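PDB 7LPO: cytoplasmic protein from Cryptococcus neoformans var. grubii serotype A, which probably hydrolyses steryl beta-glucosides, as a sterylglucosidase of glycoside hydrolase family 5 built around a TIM barrel. Local coordinates for residues Gly265-Ile269 against His408-Tyr412; Gln434-Leu438 against Asp507-Leu512. All blocks are in the same frame, centred on the assembly; numbering follows the deposited sequence.

How the contacts relate
Contacts 1 and 2 lie side by side in the wall of the TIM barrel, their centres about 15 Å apart. Contact 1 is wholly buried: barrel strand 263-267 meets helix 400-419 through aromatic side chains, a backbone carbonyl and a bridging water. Contact 2 is further out and partly exposed: on the irregular segment 434-438 and helix 490-512, prolines and branched aliphatics pack together, and an exposed glutamine bonds to a buried aspartate. No element is common to both pairs, yet they touch, Trp-409 CE3 of contact 1 being 3.8 Å from Leu-438 CD2 of contact 2. Pro-436 and Leu-438 rest on helix 400-419, while Pro-435 and Gln-434 meet helix 490-512, so segment 434-438 lies between the two helices.

Contact 1: residues Gly265-Ile269 against His408-Tyr412; sequences GWDSI and HWLAY
Tyr-412 reaches Asp-267 where a strand of the TIM barrel, 263-267, ends against the outer helix 400-419. In this family the strand leads into an Asn-Glu-Pro sequence, whose glutamate in relatives is the general acid/base, so the contact lies just below the probable catalytic end of the barrel. Three aromatic residues of the helix do most of the touching. With CG anti to the backbone N (chi1 174°), Tyr-412 extends to the strand, and its OH gives a weak hydrogen bond to Asp-267 O at 2.7 Å, a phenol suiting a buried carbonyl where the strand runs out. CE2 of the same ring comes within 3.8 Å of Ser-268 CA. The small serine leaves room for this and for Trp-409, whose CD1 edge meets Ser-268 CB in the plane of the indole at 4.0 Å. One turn before Tyr-412, His-408 crosses Ile-269 at about a right angle, with NE2 3.8 Å from the methyl CG2. A water joins the two residues as well: it accepts from Ile-269 N at 2.8 Å and is 2.7 Å from His-408 NE2, while sitting over one face of the Tyr-412 ring, offset toward the rim. The imidazole is held from its other nitrogen by Gln-237, which should fix its rotation. Trp-266 turns toward the helix, its indole N-H bonded to His-420, whereas Asp-267 turns away from it and forms a salt bridge with Arg-100. Strand 263-267 is hydrogen-bonded between strands 137-143 and 424-427. Helix 232-254 packs beside helix 400-419, Ile-241 touching Ala-411 and Val-244 touching Tyr-412, and its Phe-240 reaches Ile-269 just past the strand.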
ATOM      1  N   GLY A 265     -12.574  -4.258  -8.605  1.00 18.13           N
ATOM      2  CA  GLY A 265     -11.768  -3.302  -9.343  1.00 16.61           C
ATOM      3  C   GLY A 265     -10.290  -3.571  -9.166  1.00 15.30           C
ATOM      4  O   GLY A 265      -9.875  -4.538  -8.515  1.00 13.91           O
ATOM      5  N   TRP A 266      -9.495  -2.677  -9.748  1.00 13.93           N
ATOM      6  CA  TRP A 266      -8.050  -2.819  -9.784  1.00 13.95           C
ATOM      7  C   TRP A 266      -7.402  -1.524  -9.321  1.00 16.05           C
ATOM      8  O   TRP A 266      -7.785  -0.438  -9.771  1.00 13.97           O
ATOM      9  CB  TRP A 266      -7.566  -3.188 -11.197  1.00 13.96           C
ATOM     10  CG  TRP A 266      -8.087  -4.514 -11.657  1.00 14.29           C
ATOM     11  CD1 TRP A 266      -9.363  -4.800 -12.029  1.00 13.93           C
ATOM     12  CD2 TRP A 266      -7.347  -5.730 -11.785  1.00 13.95           C
ATOM     13  NE1 TRP A 266      -9.469  -6.117 -12.379  1.00 13.92           N
ATOM     14  CE2 TRP A 266      -8.245  -6.714 -12.239  1.00 13.93           C
ATOM     15  CE3 TRP A 266      -6.016  -6.080 -11.566  1.00 13.97           C
ATOM     16  CZ2 TRP A 266      -7.860  -8.026 -12.462  1.00 13.93           C
ATOM     17  CZ3 TRP A 266      -5.630  -7.381 -11.783  1.00 13.97           C
ATOM     18  CH2 TRP A 266      -6.547  -8.341 -12.237  1.00 14.57           C
ATOM     19  N   ASP A 267      -6.443  -1.649  -8.404  1.00 17.67           N
ATOM     20  CA  ASP A 267      -5.556  -0.558  -8.037  1.00 18.22           C
ATOM     21  C   ASP A 267      -4.529  -0.340  -9.144  1.00 17.14           C
ATOM     22  O   ASP A 267      -4.233  -1.241  -9.936  1.00 16.75           O
ATOM     23  CB  ASP A 267      -4.842  -0.869  -6.720  1.00 20.31           C
ATOM     24  CG  ASP A 267      -4.660   0.364  -5.825  1.00 21.84           C
ATOM     25  OD1 ASP A 267      -4.765   1.512  -6.313  1.00 21.24           O
ATOM     26  OD2 ASP A 267      -4.402   0.173  -4.616  1.00 22.39           O
ATOM     27  N   SER A 268      -3.991   0.875  -9.205  1.00 19.86           N
ATOM     28  CA  SER A 268      -2.882   1.140 -10.110  1.00 19.73           C
ATOM     29  C   SER A 268      -1.568   0.745  -9.433  1.00 18.47           C
ATOM     30  O   SER A 268      -1.535   0.332  -8.271  1.00 14.50           O
ATOM     31  CB  SER A 268      -2.892   2.598 -10.563  1.00 21.85           C
ATOM     32  OG  SER A 268      -2.835   3.489  -9.480  1.00 22.91           O
ATOM     33  N   ILE A 269      -0.468   0.840 -10.181  1.00 14.14           N
ATOM     34  CA  ILE A 269       0.815   0.377  -9.679  1.00 14.17           C
ATOM     35  C   ILE A 269       1.093   0.992  -8.323  1.00 14.18           C
ATOM     36  O   ILE A 269       0.977   2.207  -8.134  1.00 14.66           O
ATOM     37  CB  ILE A 269       1.926   0.712 -10.685  1.00 14.21           C
ATOM     38  CG1 ILE A 269       3.267   0.191 -10.171  1.00 14.24           C
ATOM     39  CG2 ILE A 269       2.003   2.193 -10.948  1.00 14.23           C
ATOM     40  CD1 ILE A 269       4.337   0.141 -11.255  1.00 14.28           C
ATOM     41  N   HIS A 408       1.001   6.941 -18.038  1.00 15.95           N
ATOM     42  CA  HIS A 408       1.046   5.510 -17.749  1.00 15.37           C
ATOM     43  C   HIS A 408      -0.320   5.008 -17.294  1.00 17.25           C
ATOM     44  O   HIS A 408      -0.739   3.899 -17.650  1.00 15.67           O
ATOM     45  CB  HIS A 408       2.101   5.208 -16.676  1.00 17.19           C
ATOM     46  CG  HIS A 408       1.895   3.890 -15.994  1.00 14.75           C
ATOM     47  ND1 HIS A 408       2.177   2.685 -16.600  1.00 14.75           N
ATOM     48  CD2 HIS A 408       1.383   3.587 -14.778  1.00 16.68           C
ATOM     49  CE1 HIS A 408       1.861   1.698 -15.780  1.00 14.72           C
ATOM     50  NE2 HIS A 408       1.389   2.219 -14.663  1.00 14.70           N
ATOM     51  N   TRP A 409      -1.031   5.819 -16.508  1.00 14.25           N
ATOM     52  CA  TRP A 409      -2.303   5.372 -15.953  1.00 15.92           C
ATOM     53  C   TRP A 409      -3.366   5.206 -17.029  1.00 16.13           C
ATOM     54  O   TRP A 409      -4.217   4.314 -16.922  1.00 17.72           O
ATOM     55  CB  TRP A 409      -2.800   6.343 -14.886  1.00 14.20           C
ATOM     56  CG  TRP A 409      -4.136   5.912 -14.343  1.00 14.16           C
ATOM     57  CD1 TRP A 409      -4.361   5.044 -13.312  1.00 14.13           C
ATOM     58  CD2 TRP A 409      -5.423   6.290 -14.835  1.00 15.50           C
ATOM     59  NE1 TRP A 409      -5.705   4.875 -13.122  1.00 14.10           N
ATOM     60  CE2 TRP A 409      -6.381   5.624 -14.048  1.00 16.61           C
ATOM     61  CE3 TRP A 409      -5.859   7.127 -15.866  1.00 15.81           C
ATOM     62  CZ2 TRP A 409      -7.746   5.771 -14.258  1.00 16.29           C
ATOM     63  CZ3 TRP A 409      -7.218   7.266 -16.075  1.00 16.72           C
ATOM     64  CH2 TRP A 409      -8.144   6.597 -15.273  1.00 17.21           C
ATOM     65  N   LEU A 410      -3.340   6.041 -18.071  1.00 16.09           N
ATOM     66  CA  LEU A 410      -4.282   5.866 -19.170  1.00 18.52           C
ATOM     67  C   LEU A 410      -4.090   4.509 -19.829  1.00 18.33           C
ATOM     68  O   LEU A 410      -5.058   3.763 -20.024  1.00 19.84           O
ATOM     69  CB  LEU A 410      -4.129   6.982 -20.197  1.00 20.73           C
ATOM     70  CG  LEU A 410      -4.346   8.404 -19.674  1.00 26.61           C
ATOM     71  CD1 LEU A 410      -3.900   9.402 -20.768  1.00 30.76           C
ATOM     72  CD2 LEU A 410      -5.778   8.681 -19.266  1.00 27.40           C
ATOM     73  N   ALA A 411      -2.836   4.172 -20.166  1.00 18.12           N
ATOM     74  CA  ALA A 411      -2.523   2.881 -20.776  1.00 18.84           C
ATOM     75  C   ALA A 411      -2.902   1.725 -19.859  1.00 18.87           C
ATOM     76  O   ALA A 411      -3.507   0.739 -20.298  1.00 21.79           O
ATOM     77  CB  ALA A 411      -1.033   2.806 -21.125  1.00 18.74           C
ATOM     78  N   TYR A 412      -2.530   1.817 -18.581  1.00 17.11           N
ATOM     79  CA  TYR A 412      -2.856   0.751 -17.636  1.00 15.17           C
ATOM     80  C   TYR A 412      -4.364   0.575 -17.517  1.00 14.86           C
ATOM     81  O   TYR A 412      -4.885  -0.537 -17.658  1.00 14.09           O
ATOM     82  CB  TYR A 412      -2.236   1.058 -16.267  1.00 14.63           C
ATOM     83  CG  TYR A 412      -2.643   0.092 -15.176  1.00 15.78           C
ATOM     84  CD1 TYR A 412      -2.017  -1.133 -15.047  1.00 14.79           C
ATOM     85  CD2 TYR A 412      -3.667   0.402 -14.277  1.00 16.36           C
ATOM     86  CE1 TYR A 412      -2.378  -2.027 -14.061  1.00 15.11           C
ATOM     87  CE2 TYR A 412      -4.040  -0.501 -13.282  1.00 15.56           C
ATOM     88  CZ  TYR A 412      -3.386  -1.714 -13.186  1.00 16.15           C
ATOM     89  OH  TYR A 412      -3.720  -2.626 -12.207  1.00 18.05           O
TER
HETATM   90  O   HOH W   1      -0.525   1.253 -12.959  1.00 16.96           O

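Contact 2: residues Gln434-Leu438 against Asp507-Leu512; sequences QPPKL and DTIDIL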
ATOM      1  N   GLN A 434      -1.086  14.975  -4.721  1.00 30.12           N
ATOM      2  CA  GLN A 434      -2.481  14.949  -5.122  1.00 31.24           C
ATOM      3  C   GLN A 434      -2.611  14.239  -6.465  1.00 31.26           C
ATOM      4  O   GLN A 434      -1.697  14.300  -7.294  1.00 31.02           O
ATOM      5  CB  GLN A 434      -3.037  16.359  -5.251  1.00 31.57           C
ATOM      6  CG  GLN A 434      -3.181  17.118  -3.948  1.00 31.88           C
ATOM      7  CD  GLN A 434      -3.827  18.481  -4.170  1.00 34.56           C
ATOM      8  OE1 GLN A 434      -3.454  19.218  -5.088  1.00 35.46           O
ATOM      9  NE2 GLN A 434      -4.808  18.811  -3.345  1.00 35.69           N
ATOM     10  N   PRO A 435      -3.730  13.569  -6.715  1.00 28.32           N
ATOM     11  CA  PRO A 435      -3.936  12.971  -8.033  1.00 23.81           C
ATOM     12  C   PRO A 435      -4.045  14.058  -9.085  1.00 21.80           C
ATOM     13  O   PRO A 435      -4.347  15.218  -8.757  1.00 19.15           O
ATOM     14  CB  PRO A 435      -5.256  12.197  -7.878  1.00 23.61           C
ATOM     15  CG  PRO A 435      -5.983  12.918  -6.808  1.00 24.91           C
ATOM     16  CD  PRO A 435      -4.915  13.420  -5.848  1.00 26.39           C
ATOM     17  N   PRO A 436      -3.787  13.736 -10.349  1.00 23.07           N
ATOM     18  CA  PRO A 436      -4.061  14.689 -11.424  1.00 24.79           C
ATOM     19  C   PRO A 436      -5.546  14.682 -11.751  1.00 27.53           C
ATOM     20  O   PRO A 436      -6.303  13.818 -11.310  1.00 26.54           O
ATOM     21  CB  PRO A 436      -3.235  14.149 -12.593  1.00 23.16           C
ATOM     22  CG  PRO A 436      -3.302  12.644 -12.391  1.00 22.13           C
ATOM     23  CD  PRO A 436      -3.468  12.399 -10.887  1.00 23.72           C
ATOM     24  N   LYS A 437      -5.961  15.669 -12.534  1.00 32.85           N
ATOM     25  CA  LYS A 437      -7.274  15.592 -13.151  1.00 36.29           C
ATOM     26  C   LYS A 437      -7.222  14.532 -14.244  1.00 34.90           C
ATOM     27  O   LYS A 437      -6.362  14.581 -15.127  1.00 34.24           O
ATOM     28  CB  LYS A 437      -7.689  16.948 -13.708  1.00 41.99           C
ATOM     29  CG  LYS A 437      -8.119  17.911 -12.599  1.00 48.90           C
ATOM     30  CD  LYS A 437      -6.911  18.630 -12.005  1.00 53.61           C
ATOM     31  CE  LYS A 437      -6.427  19.633 -13.008  1.00 56.70           C
ATOM     32  NZ  LYS A 437      -5.011  20.089 -12.915  1.00 57.34           N
ATOM     33  N   LEU A 438      -8.102  13.562 -14.156  1.00 30.60           N
ATOM     34  CA  LEU A 438      -8.153  12.465 -15.102  1.00 27.94           C
ATOM     35  C   LEU A 438      -9.444  12.541 -15.908  1.00 28.27           C
ATOM     36  O   LEU A 438     -10.490  12.912 -15.365  1.00 27.24           O
ATOM     37  CB  LEU A 438      -8.073  11.114 -14.383  1.00 25.20           C
ATOM     38  CG  LEU A 438      -6.738  10.813 -13.692  1.00 22.52           C
ATOM     39  CD1 LEU A 438      -6.864   9.546 -12.847  1.00 23.68           C
ATOM     40  CD2 LEU A 438      -5.597  10.682 -14.681  1.00 19.87           C
ATOM     41  N   ASP A 507      -9.073  15.918  -1.415  1.00 20.53           N
ATOM     42  CA  ASP A 507      -8.410  15.808  -2.714  1.00 22.09           C
ATOM     43  C   ASP A 507      -9.321  15.151  -3.743  1.00 18.74           C
ATOM     44  O   ASP A 507      -9.291  15.496  -4.931  1.00 15.61           O
ATOM     45  CB  ASP A 507      -7.125  14.979  -2.602  1.00 28.65           C
ATOM     46  CG  ASP A 507      -6.000  15.708  -1.899  1.00 31.91           C
ATOM     47  OD1 ASP A 507      -6.139  16.915  -1.606  1.00 31.95           O
ATOM     48  OD2 ASP A 507      -4.970  15.054  -1.644  1.00 32.89           O
ATOM     49  N   THR A 508     -10.116  14.172  -3.311  1.00 19.48           N
ATOM     50  CA  THR A 508     -10.935  13.422  -4.252  1.00 21.29           C
ATOM     51  C   THR A 508     -11.978  14.318  -4.907  1.00 22.38           C
ATOM     52  O   THR A 508     -12.064  14.392  -6.139  1.00 23.99           O
ATOM     53  CB  THR A 508     -11.605  12.249  -3.544  1.00 20.92           C
ATOM     54  OG1 THR A 508     -10.607  11.441  -2.909  1.00 20.66           O
ATOM     55  CG2 THR A 508     -12.396  11.422  -4.558  1.00 22.60           C
ATOM     56  N   ILE A 509     -12.772  15.022  -4.095  1.00 24.06           N
ATOM     57  CA  ILE A 509     -13.856  15.828  -4.645  1.00 25.86           C
ATOM     58  C   ILE A 509     -13.314  17.075  -5.334  1.00 26.24           C
ATOM     59  O   ILE A 509     -13.897  17.551  -6.314  1.00 28.29           O
ATOM     60  CB  ILE A 509     -14.863  16.174  -3.535  1.00 26.30           C
ATOM     61  CG1 ILE A 509     -16.154  16.707  -4.153  1.00 30.75           C
ATOM     62  CG2 ILE A 509     -14.264  17.182  -2.562  1.00 23.59           C
ATOM     63  CD1 ILE A 509     -17.299  16.787  -3.192  1.00 34.37           C
ATOM     64  N   ASP A 510     -12.189  17.611  -4.859  1.00 23.24           N
ATOM     65  CA  ASP A 510     -11.591  18.771  -5.513  1.00 23.45           C
ATOM     66  C   ASP A 510     -11.130  18.449  -6.929  1.00 24.21           C
ATOM     67  O   ASP A 510     -11.204  19.301  -7.822  1.00 24.75           O
ATOM     68  CB  ASP A 510     -10.390  19.271  -4.712  1.00 28.63           C
ATOM     69  CG  ASP A 510     -10.783  20.021  -3.471  1.00 37.04           C
ATOM     70  OD1 ASP A 510     -11.988  20.314  -3.305  1.00 40.12           O
ATOM     71  OD2 ASP A 510      -9.874  20.308  -2.659  1.00 40.77           O
ATOM     72  N   ILE A 511     -10.609  17.237  -7.148  1.00 23.64           N
ATOM     73  CA  ILE A 511      -9.808  16.925  -8.326  1.00 23.41           C
ATOM     74  C   ILE A 511     -10.478  15.881  -9.211  1.00 21.47           C
ATOM     75  O   ILE A 511     -10.639  16.086 -10.418  1.00 20.66           O
ATOM     76  CB  ILE A 511      -8.391  16.467  -7.931  1.00 27.65           C
ATOM     77  CG1 ILE A 511      -7.664  17.597  -7.201  1.00 30.39           C
ATOM     78  CG2 ILE A 511      -7.621  16.023  -9.169  1.00 30.37           C
ATOM     79  CD1 ILE A 511      -6.372  17.154  -6.544  1.00 32.84           C
ATOM     80  N   LEU A 512     -10.835  14.735  -8.640  1.00 21.56           N
ATOM     81  CA  LEU A 512     -11.369  13.650  -9.454  1.00 24.51           C
ATOM     82  C   LEU A 512     -12.867  13.786  -9.687  1.00 28.02           C
ATOM     83  O   LEU A 512     -13.352  13.474 -10.779  1.00 31.78           O
ATOM     84  CB  LEU A 512     -11.061  12.304  -8.799  1.00 24.71           C
ATOM     85  CG  LEU A 512      -9.586  11.893  -8.832  1.00 29.14           C
ATOM     86  CD1 LEU A 512      -9.340  10.591  -8.058  1.00 31.79           C
ATOM     87  CD2 LEU A 512      -9.105  11.743 -10.276  1.00 30.12           C
TER
HETATM   88  O   HOH W   2     -10.763  14.562 -12.888  1.00 38.64           O
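Gln-434 to Lys-437 run extended, with backbone angles close to polyproline II, alongside residues 507-512 of helix 490-512 and in the same direction. Their CA atoms draw nearer along the way, from 6.5 Å between Gln-434 and Asp-507 to 5.6 Å between Lys-437 and Ile-511. The helix widens here into a pi-type turn at 508-512. Ile-511 is the centre of the interface: CG1 anti to its carbonyl carbon sends CD1 along the loop to Gln-434 CB, 3.7 Å away, while the branch methyl CG2 fits against the backbone, 3.3 Å from Pro-436 O. A beta-branched residue thus covers two parts of the loop at once, and Pro-435, rigid and apolar, lays its ring against both Ile-511 and Leu-512. Segment 434-438 belongs to the connection between barrel strands 424-427 and 447-449, a connection that holds the short helix 440-443; Pro-436 faces the other way, onto Val-401 and Trp-405 of helix 400-419. Leu-438 and Leu-512 run alongside each other in one direction, CD1 of the former 4.1 Å from CD2 of the latter. At the Gln-434 end, Gln-434 NE2 donates to Asp-507 OD1 at 2.9 Å, fairly straight at 160°. The oxygen is met from well above the carboxylate plane, the amide standing 80° to it, and OD2 of this aspartate forms a salt bridge with Arg-476. At the far end a water donates to both Leu-438 O and Ile-511 O, the latter 2.9 Å from the water oxygen.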